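Local coordinates for protein glutaredoxin (Methanosarcina mazei, PDB 3NZN) that probably works as a thiol-disulfide oxidoreductase of the glutaredoxin family, exchanging disulfides through a CxxC pair in a thioredoxin-type fold, at residues K37-L42 against F49-V54; D85-V90 against E94-E99. All coordinates share one frame; numbering follows the deposited sequence.

Contact 1. Residues K37-L42 against F49-V54. With SO4 (sulfate ion), chain F.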
loop_
_atom_site.group_PDB
_atom_site.type_symbol
_atom_site.label_atom_id
_atom_site.label_comp_id
_atom_site.label_asym_id
_atom_site.label_seq_id
_atom_site.Cartn_x
_atom_site.Cartn_y
_atom_site.Cartn_z
ATOM N N LYS A 37 -4.179 18.605 5.655
ATOM C CA LYS A 37 -3.914 20.014 5.483
ATOM C C LYS A 37 -4.257 20.444 4.053
ATOM O O LYS A 37 -4.742 21.574 3.832
ATOM C CB LYS A 37 -2.439 20.329 5.692
ATOM C CG LYS A 37 -1.908 20.351 7.065
ATOM C CD LYS A 37 -1.019 21.580 7.348
ATOM C CE LYS A 37 -0.679 21.731 8.903
ATOM N NZ LYS A 37 -1.629 22.672 9.746
ATOM N N THR A 38 -4.000 19.628 3.052
ATOM C CA THR A 38 -4.414 19.892 1.691
ATOM C C THR A 38 -5.890 19.922 1.523
ATOM O O THR A 38 -6.423 20.886 0.868
ATOM C CB THR A 38 -3.798 18.807 0.767
ATOM O OG1 THR A 38 -2.358 18.810 0.929
ATOM C CG2 THR A 38 -4.146 19.089 -0.698
ATOM N N LYS A 39 -6.639 19.003 2.103
ATOM C CA LYS A 39 -8.061 19.044 2.104
ATOM C C LYS A 39 -8.583 20.349 2.722
ATOM O O LYS A 39 -9.515 20.923 2.199
ATOM C CB LYS A 39 -8.614 17.783 2.747
ATOM C CG LYS A 39 -10.037 17.657 2.838
ATOM C CD LYS A 39 -10.510 16.277 3.327
ATOM C CE LYS A 39 -12.002 16.229 3.490
ATOM N NZ LYS A 39 -12.382 16.923 4.779
ATOM N N LYS A 40 -7.999 20.739 3.853
ATOM C CA LYS A 40 -8.402 21.990 4.509
ATOM C C LYS A 40 -8.156 23.206 3.603
ATOM O O LYS A 40 -8.985 24.122 3.595
ATOM C CB LYS A 40 -7.686 22.120 5.802
ATOM C CG LYS A 40 -8.166 21.345 6.951
ATOM C CD LYS A 40 -7.183 21.388 8.136
ATOM C CE LYS A 40 -7.704 20.500 9.278
ATOM N NZ LYS A 40 -7.975 19.046 9.008
ATOM N N LEU A 41 -7.047 23.233 2.890
ATOM C CA LEU A 41 -6.771 24.339 1.945
ATOM C C LEU A 41 -7.825 24.344 0.898
ATOM O O LEU A 41 -8.389 25.459 0.584
ATOM C CB LEU A 41 -5.363 24.236 1.401
ATOM C CG LEU A 41 -5.031 25.282 0.285
ATOM C CD1 LEU A 41 -5.052 26.674 0.813
ATOM C CD2 LEU A 41 -3.690 24.946 -0.263
ATOM N N LEU A 42 -8.152 23.220 0.240
ATOM C CA LEU A 42 -9.160 23.171 -0.783
ATOM C C LEU A 42 -10.510 23.609 -0.242
ATOM O O LEU A 42 -11.213 24.375 -0.940
ATOM C CB LEU A 42 -9.199 21.779 -1.404
ATOM C CG LEU A 42 -7.944 21.337 -2.112
ATOM C CD1 LEU A 42 -7.943 19.841 -2.524
ATOM C CD2 LEU A 42 -7.619 22.131 -3.397
ATOM N N PHE A 49 -14.091 20.139 -5.322
ATOM C CA PHE A 49 -13.016 19.125 -5.423
ATOM C C PHE A 49 -13.567 17.801 -4.877
ATOM O O PHE A 49 -14.454 17.758 -4.130
ATOM C CB PHE A 49 -11.760 19.540 -4.634
ATOM C CG PHE A 49 -11.907 19.537 -3.172
ATOM C CD1 PHE A 49 -11.336 18.454 -2.413
ATOM C CD2 PHE A 49 -12.515 20.505 -2.443
ATOM C CE1 PHE A 49 -11.414 18.438 -1.062
ATOM C CE2 PHE A 49 -12.615 20.515 -1.107
ATOM C CZ PHE A 49 -12.051 19.437 -0.362
ATOM N N ASP A 50 -12.869 16.773 -5.382
ATOM C CA ASP A 50 -13.043 15.420 -4.837
ATOM C C ASP A 50 -11.769 15.039 -4.094
ATOM O O ASP A 50 -10.710 15.426 -4.394
ATOM C CB ASP A 50 -13.237 14.461 -5.993
ATOM C CG ASP A 50 -14.440 14.716 -6.789
ATOM O OD1 ASP A 50 -15.316 15.460 -6.394
ATOM O OD2 ASP A 50 -14.465 14.153 -7.861
ATOM N N TYR A 51 -11.989 14.073 -3.163
ATOM C CA TYR A 51 -10.838 13.432 -2.470
ATOM C C TYR A 51 -11.151 11.912 -2.331
ATOM O O TYR A 51 -12.269 11.500 -2.310
ATOM C CB TYR A 51 -10.488 14.094 -1.202
ATOM C CG TYR A 51 -11.491 14.032 -0.132
ATOM C CD1 TYR A 51 -11.435 13.005 0.812
ATOM C CD2 TYR A 51 -12.597 14.879 -0.104
ATOM C CE1 TYR A 51 -12.363 12.910 1.781
ATOM C CE2 TYR A 51 -13.548 14.786 0.894
ATOM C CZ TYR A 51 -13.413 13.779 1.824
ATOM O OH TYR A 51 -14.329 13.628 2.810
ATOM N N VAL A 52 -10.013 11.204 -2.314
ATOM C CA VAL A 52 -10.039 9.696 -2.212
ATOM C C VAL A 52 -8.973 9.336 -1.216
ATOM O O VAL A 52 -7.852 9.762 -1.264
ATOM C CB VAL A 52 -9.672 9.110 -3.585
ATOM C CG1 VAL A 52 -9.593 7.562 -3.521
ATOM C CG2 VAL A 52 -10.721 9.540 -4.640
ATOM N N TYR A 53 -9.409 8.409 -0.265
ATOM C CA TYR A 53 -8.459 7.836 0.662
ATOM C C TYR A 53 -8.040 6.443 0.150
ATOM O O TYR A 53 -8.874 5.471 0.241
ATOM C CB TYR A 53 -9.069 7.721 2.046
ATOM C CG TYR A 53 -9.308 9.058 2.722
ATOM C CD1 TYR A 53 -8.392 10.100 2.614
ATOM C CD2 TYR A 53 -10.426 9.277 3.469
ATOM C CE1 TYR A 53 -8.629 11.313 3.234
ATOM C CE2 TYR A 53 -10.673 10.527 4.100
ATOM C CZ TYR A 53 -9.770 11.504 3.953
ATOM O OH TYR A 53 -10.026 12.750 4.537
ATOM N N VAL A 54 -6.953 6.362 -0.471
ATOM C CA VAL A 54 -6.564 5.186 -1.238
ATOM C C VAL A 54 -6.410 3.944 -0.218
ATOM O O VAL A 54 -6.778 2.820 -0.686
ATOM C CB VAL A 54 -5.269 5.398 -1.977
ATOM C CG1 VAL A 54 -4.763 4.173 -2.647
ATOM C CG2 VAL A 54 -5.447 6.496 -3.104
HETATM S S SO4 F . -17.290 15.175 3.710
HETATM O O1 SO4 F . -18.605 15.004 2.991
HETATM O O2 SO4 F . -17.317 16.450 4.433
HETATM O O3 SO4 F . -17.079 14.139 4.615
HETATM O O4 SO4 F . -16.330 15.258 2.562
#
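Leu42 lays its CB squarely over the ring of Phe49, 3.6 Å from the ring centroid and 10° off the normal, a CH-pi contact; Leu42 CD1 reaches the same ring at Phe49 CD1. One turn back, Lys39 drapes its aliphatic chain over the strand. With chi1 at 180° it stretches straight away from its own backbone N and runs extended to CE, which rests over one face of Tyr51, off-centre toward the rim, 3.3 Å from Tyr51 CZ. Lysine suits this place because its methylenes pack on the ring while the bend at chi4 carries NZ away from it. Tyr53 crosses the chain at about a right angle, its OH 3.8 Å from Lys39 CD. At the edge of the Tyr51 ring, the phenol OH donates a 2.6 Å hydrogen bond to O4 of a sulfate, which Lys10 and His15 also hold. Replacing Phe49 by an alanine would take away the ring under Leu42 CB and would probably open a gap there. The helical segment 37-42 runs nearly antiparallel to strand 49-53, in a beta-alpha-beta unit begun by strand 24-28, whose Met26 touches Lys39 and Leu42.

Contact 2. Residues D85-V90 against E94-E99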
loop_
_atom_site.group_PDB
_atom_site.type_symbol
_atom_site.label_atom_id
_atom_site.label_comp_id
_atom_site.label_asym_id
_atom_site.label_seq_id
_atom_site.Cartn_x
_atom_site.Cartn_y
_atom_site.Cartn_z
ATOM N N ASP A 85 -6.908 17.453 -15.026
ATOM C CA ASP A 85 -6.269 16.286 -15.718
ATOM C C ASP A 85 -4.959 16.697 -16.302
ATOM O O ASP A 85 -4.503 16.029 -17.269
ATOM C CB ASP A 85 -7.202 15.702 -16.764
ATOM C CG ASP A 85 -6.913 14.253 -17.093
ATOM O OD1 ASP A 85 -6.342 13.560 -16.258
ATOM O OD2 ASP A 85 -7.294 13.859 -18.220
ATOM N N GLU A 86 -4.338 17.749 -15.790
ATOM C CA GLU A 86 -3.134 18.303 -16.415
ATOM C C GLU A 86 -2.034 18.558 -15.469
ATOM O O GLU A 86 -0.890 18.229 -15.749
ATOM C CB GLU A 86 -3.456 19.619 -17.171
ATOM C CG GLU A 86 -4.476 19.412 -18.197
ATOM C CD GLU A 86 -3.956 19.451 -19.538
ATOM O OE1 GLU A 86 -3.023 18.647 -19.775
ATOM O OE2 GLU A 86 -4.524 20.277 -20.319
ATOM N N LYS A 87 -2.315 19.158 -14.339
ATOM C CA LYS A 87 -1.274 19.596 -13.444
ATOM C C LYS A 87 -1.366 18.734 -12.194
ATOM O O LYS A 87 -2.398 18.649 -11.549
ATOM C CB LYS A 87 -1.462 21.038 -13.109
ATOM C CG LYS A 87 -0.556 21.525 -12.070
ATOM C CD LYS A 87 0.885 21.706 -12.378
ATOM C CE LYS A 87 1.534 22.707 -11.368
ATOM N NZ LYS A 87 3.010 22.727 -11.587
ATOM N N ALA A 88 -0.278 18.058 -11.869
ATOM C CA ALA A 88 -0.190 17.251 -10.648
ATOM C C ALA A 88 0.698 17.978 -9.588
ATOM O O ALA A 88 1.806 18.403 -9.903
ATOM C CB ALA A 88 0.365 15.876 -10.951
ATOM N N ILE A 89 0.208 18.078 -8.375
ATOM C CA ILE A 89 0.960 18.673 -7.294
ATOM C C ILE A 89 1.129 17.617 -6.218
ATOM O O ILE A 89 0.149 16.997 -5.738
ATOM C CB ILE A 89 0.242 19.900 -6.687
ATOM C CG1 ILE A 89 0.040 20.907 -7.853
ATOM C CG2 ILE A 89 1.035 20.436 -5.559
ATOM C CD1 ILE A 89 -0.853 22.111 -7.427
ATOM N N VAL A 90 2.387 17.327 -5.912
ATOM C CA VAL A 90 2.759 16.264 -4.957
ATOM C C VAL A 90 3.123 16.944 -3.673
ATOM O O VAL A 90 4.024 17.757 -3.638
ATOM C CB VAL A 90 3.833 15.445 -5.548
ATOM C CG1 VAL A 90 4.268 14.348 -4.502
ATOM C CG2 VAL A 90 3.384 14.732 -6.830
ATOM N N GLU A 94 1.333 24.912 -0.671
ATOM C CA GLU A 94 0.210 25.819 -0.465
ATOM C C GLU A 94 0.091 26.877 -1.618
ATOM O O GLU A 94 -0.973 27.050 -2.217
ATOM C CB GLU A 94 0.351 26.493 0.920
ATOM C CG GLU A 94 -0.731 27.400 1.316
ATOM C CD GLU A 94 -0.830 27.700 2.812
ATOM O OE1 GLU A 94 0.071 27.252 3.523
ATOM O OE2 GLU A 94 -1.724 28.395 3.289
ATOM N N LYS A 95 1.194 27.577 -1.881
ATOM C CA LYS A 95 1.187 28.583 -2.923
ATOM C C LYS A 95 0.883 27.967 -4.318
ATOM O O LYS A 95 0.093 28.475 -5.099
ATOM C CB LYS A 95 2.487 29.347 -2.925
ATOM C CG LYS A 95 2.531 30.441 -4.003
ATOM C CD LYS A 95 3.838 31.263 -3.925
ATOM C CE LYS A 95 3.975 32.337 -4.911
ATOM N NZ LYS A 95 5.331 32.996 -4.599
ATOM N N GLU A 96 1.520 26.838 -4.599
ATOM C CA GLU A 96 1.313 26.208 -5.870
ATOM C C GLU A 96 -0.108 25.764 -6.077
ATOM O O GLU A 96 -0.661 25.888 -7.172
ATOM C CB GLU A 96 2.314 25.034 -6.052
ATOM C CG GLU A 96 2.274 24.464 -7.427
ATOM C CD GLU A 96 3.261 23.310 -7.623
ATOM O OE1 GLU A 96 4.082 23.046 -6.751
ATOM O OE2 GLU A 96 3.214 22.663 -8.663
ATOM N N ILE A 97 -0.731 25.212 -5.044
ATOM C CA ILE A 97 -2.087 24.782 -5.135
ATOM C C ILE A 97 -3.005 25.973 -5.393
ATOM O O ILE A 97 -3.811 25.955 -6.310
ATOM C CB ILE A 97 -2.543 24.028 -3.883
ATOM C CG1 ILE A 97 -1.812 22.659 -3.817
ATOM C CG2 ILE A 97 -3.989 23.812 -3.860
ATOM C CD1 ILE A 97 -1.905 21.979 -2.413
ATOM N N ARG A 98 -2.895 27.038 -4.547
ATOM C CA ARG A 98 -3.783 28.186 -4.731
ATOM C C ARG A 98 -3.572 28.856 -6.071
ATOM O O ARG A 98 -4.560 29.227 -6.736
ATOM C CB ARG A 98 -3.756 29.121 -3.567
ATOM C CG ARG A 98 -2.472 29.903 -3.319
ATOM C CD ARG A 98 -2.485 31.273 -4.050
ATOM N NE ARG A 98 -1.342 32.000 -3.645
ATOM C CZ ARG A 98 -1.002 33.185 -4.099
ATOM N NH1 ARG A 98 -1.643 33.713 -5.082
ATOM N NH2 ARG A 98 0.072 33.783 -3.590
ATOM N N GLU A 99 -2.372 28.972 -6.526
ATOM C CA GLU A 99 -2.140 29.635 -7.820
ATOM C C GLU A 99 -2.700 28.809 -8.950
ATOM O O GLU A 99 -3.322 29.286 -9.893
ATOM C CB GLU A 99 -0.703 29.933 -8.011
ATOM C CG GLU A 99 -0.164 31.024 -7.117
ATOM C CD GLU A 99 1.178 31.545 -7.389
ATOM O OE1 GLU A 99 1.923 30.915 -8.115
ATOM O OE2 GLU A 99 1.491 32.666 -6.855
#
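Ile89 and Ile97 form the close-packed half of this contact, with the CD1 methyl of Ile89 lying 3.7 Å from Ile97 CA and 3.8 Å from Ile97 CG1. The two side chains meet obliquely, and CG2 of Ile89 also comes to Ile97 CG1, so both branches of the strand residue are used, while Ile97 answers with CG1 and CA. Isoleucine suits the place: its two arms fill a buried seam, and the beta-branched Ile89 is at ease in an extended strand. Their CA atoms, 7.2 Å apart, are the closest pair across the contact.

Toward solvent the packing gives way to charge. Glu96 sends an extended side chain across to the strand, its CG anti to the backbone N (chi1 -172°), and comes at Ile89 from the opposite direction. Its CG packs on Ile89 CD1 at 3.9 Å, while OE2 lies 3.7 Å from Ile89 CG1. That oxygen takes a salt-bridging hydrogen bond of 2.9 Å from Lys87 NZ, which meets it on the anti side, 23° out of the carboxylate plane. The exposed Lys87 side chain leaves the strand toward the helix, and the bend at chi2 (72°) steers its end to Glu96 OE2. A second salt bridge, from Lys93, reaches the other oxygen, OE1, so a lysine serves each end of the carboxylate, which probably favours its charged form. Lysine and glutamate fit this margin, where long chains can span the space between strand and helix and keep their charged ends near water.

Strand 87-90 is the outermost strand on its side of the sheet within the chain, next to strand 77-83, where Ile83 touches Ile89. The helical segment 94-99 turns back nearly antiparallel to it after a short connection, and Ile97 turns its CG2 to helix 33-45.

In the fold
Contact 1 closes before contact 2 opens along the chain; their centres are about 12 Å apart, and both reach the same mixed sheet. They meet through two helices: CG2 of Ile97 lies 3.8 Å from Leu41 CD2 and 4.0 Å from Leu42 CD2, while Thr38 CG2 is 4.0 Å from Ile97 CD1. Ile97 therefore belongs to both the seam of contact 2 and the packing beside contact 1. The disulfide between Cys32 and Cys35 lies at the start of the helix used in contact 1, and Tyr53 comes near that pair without touching it. This placement is consistent with the thioredoxin-type redox site of glutaredoxins; the sulfate at Tyr51 probably came from the crystallisation liquor.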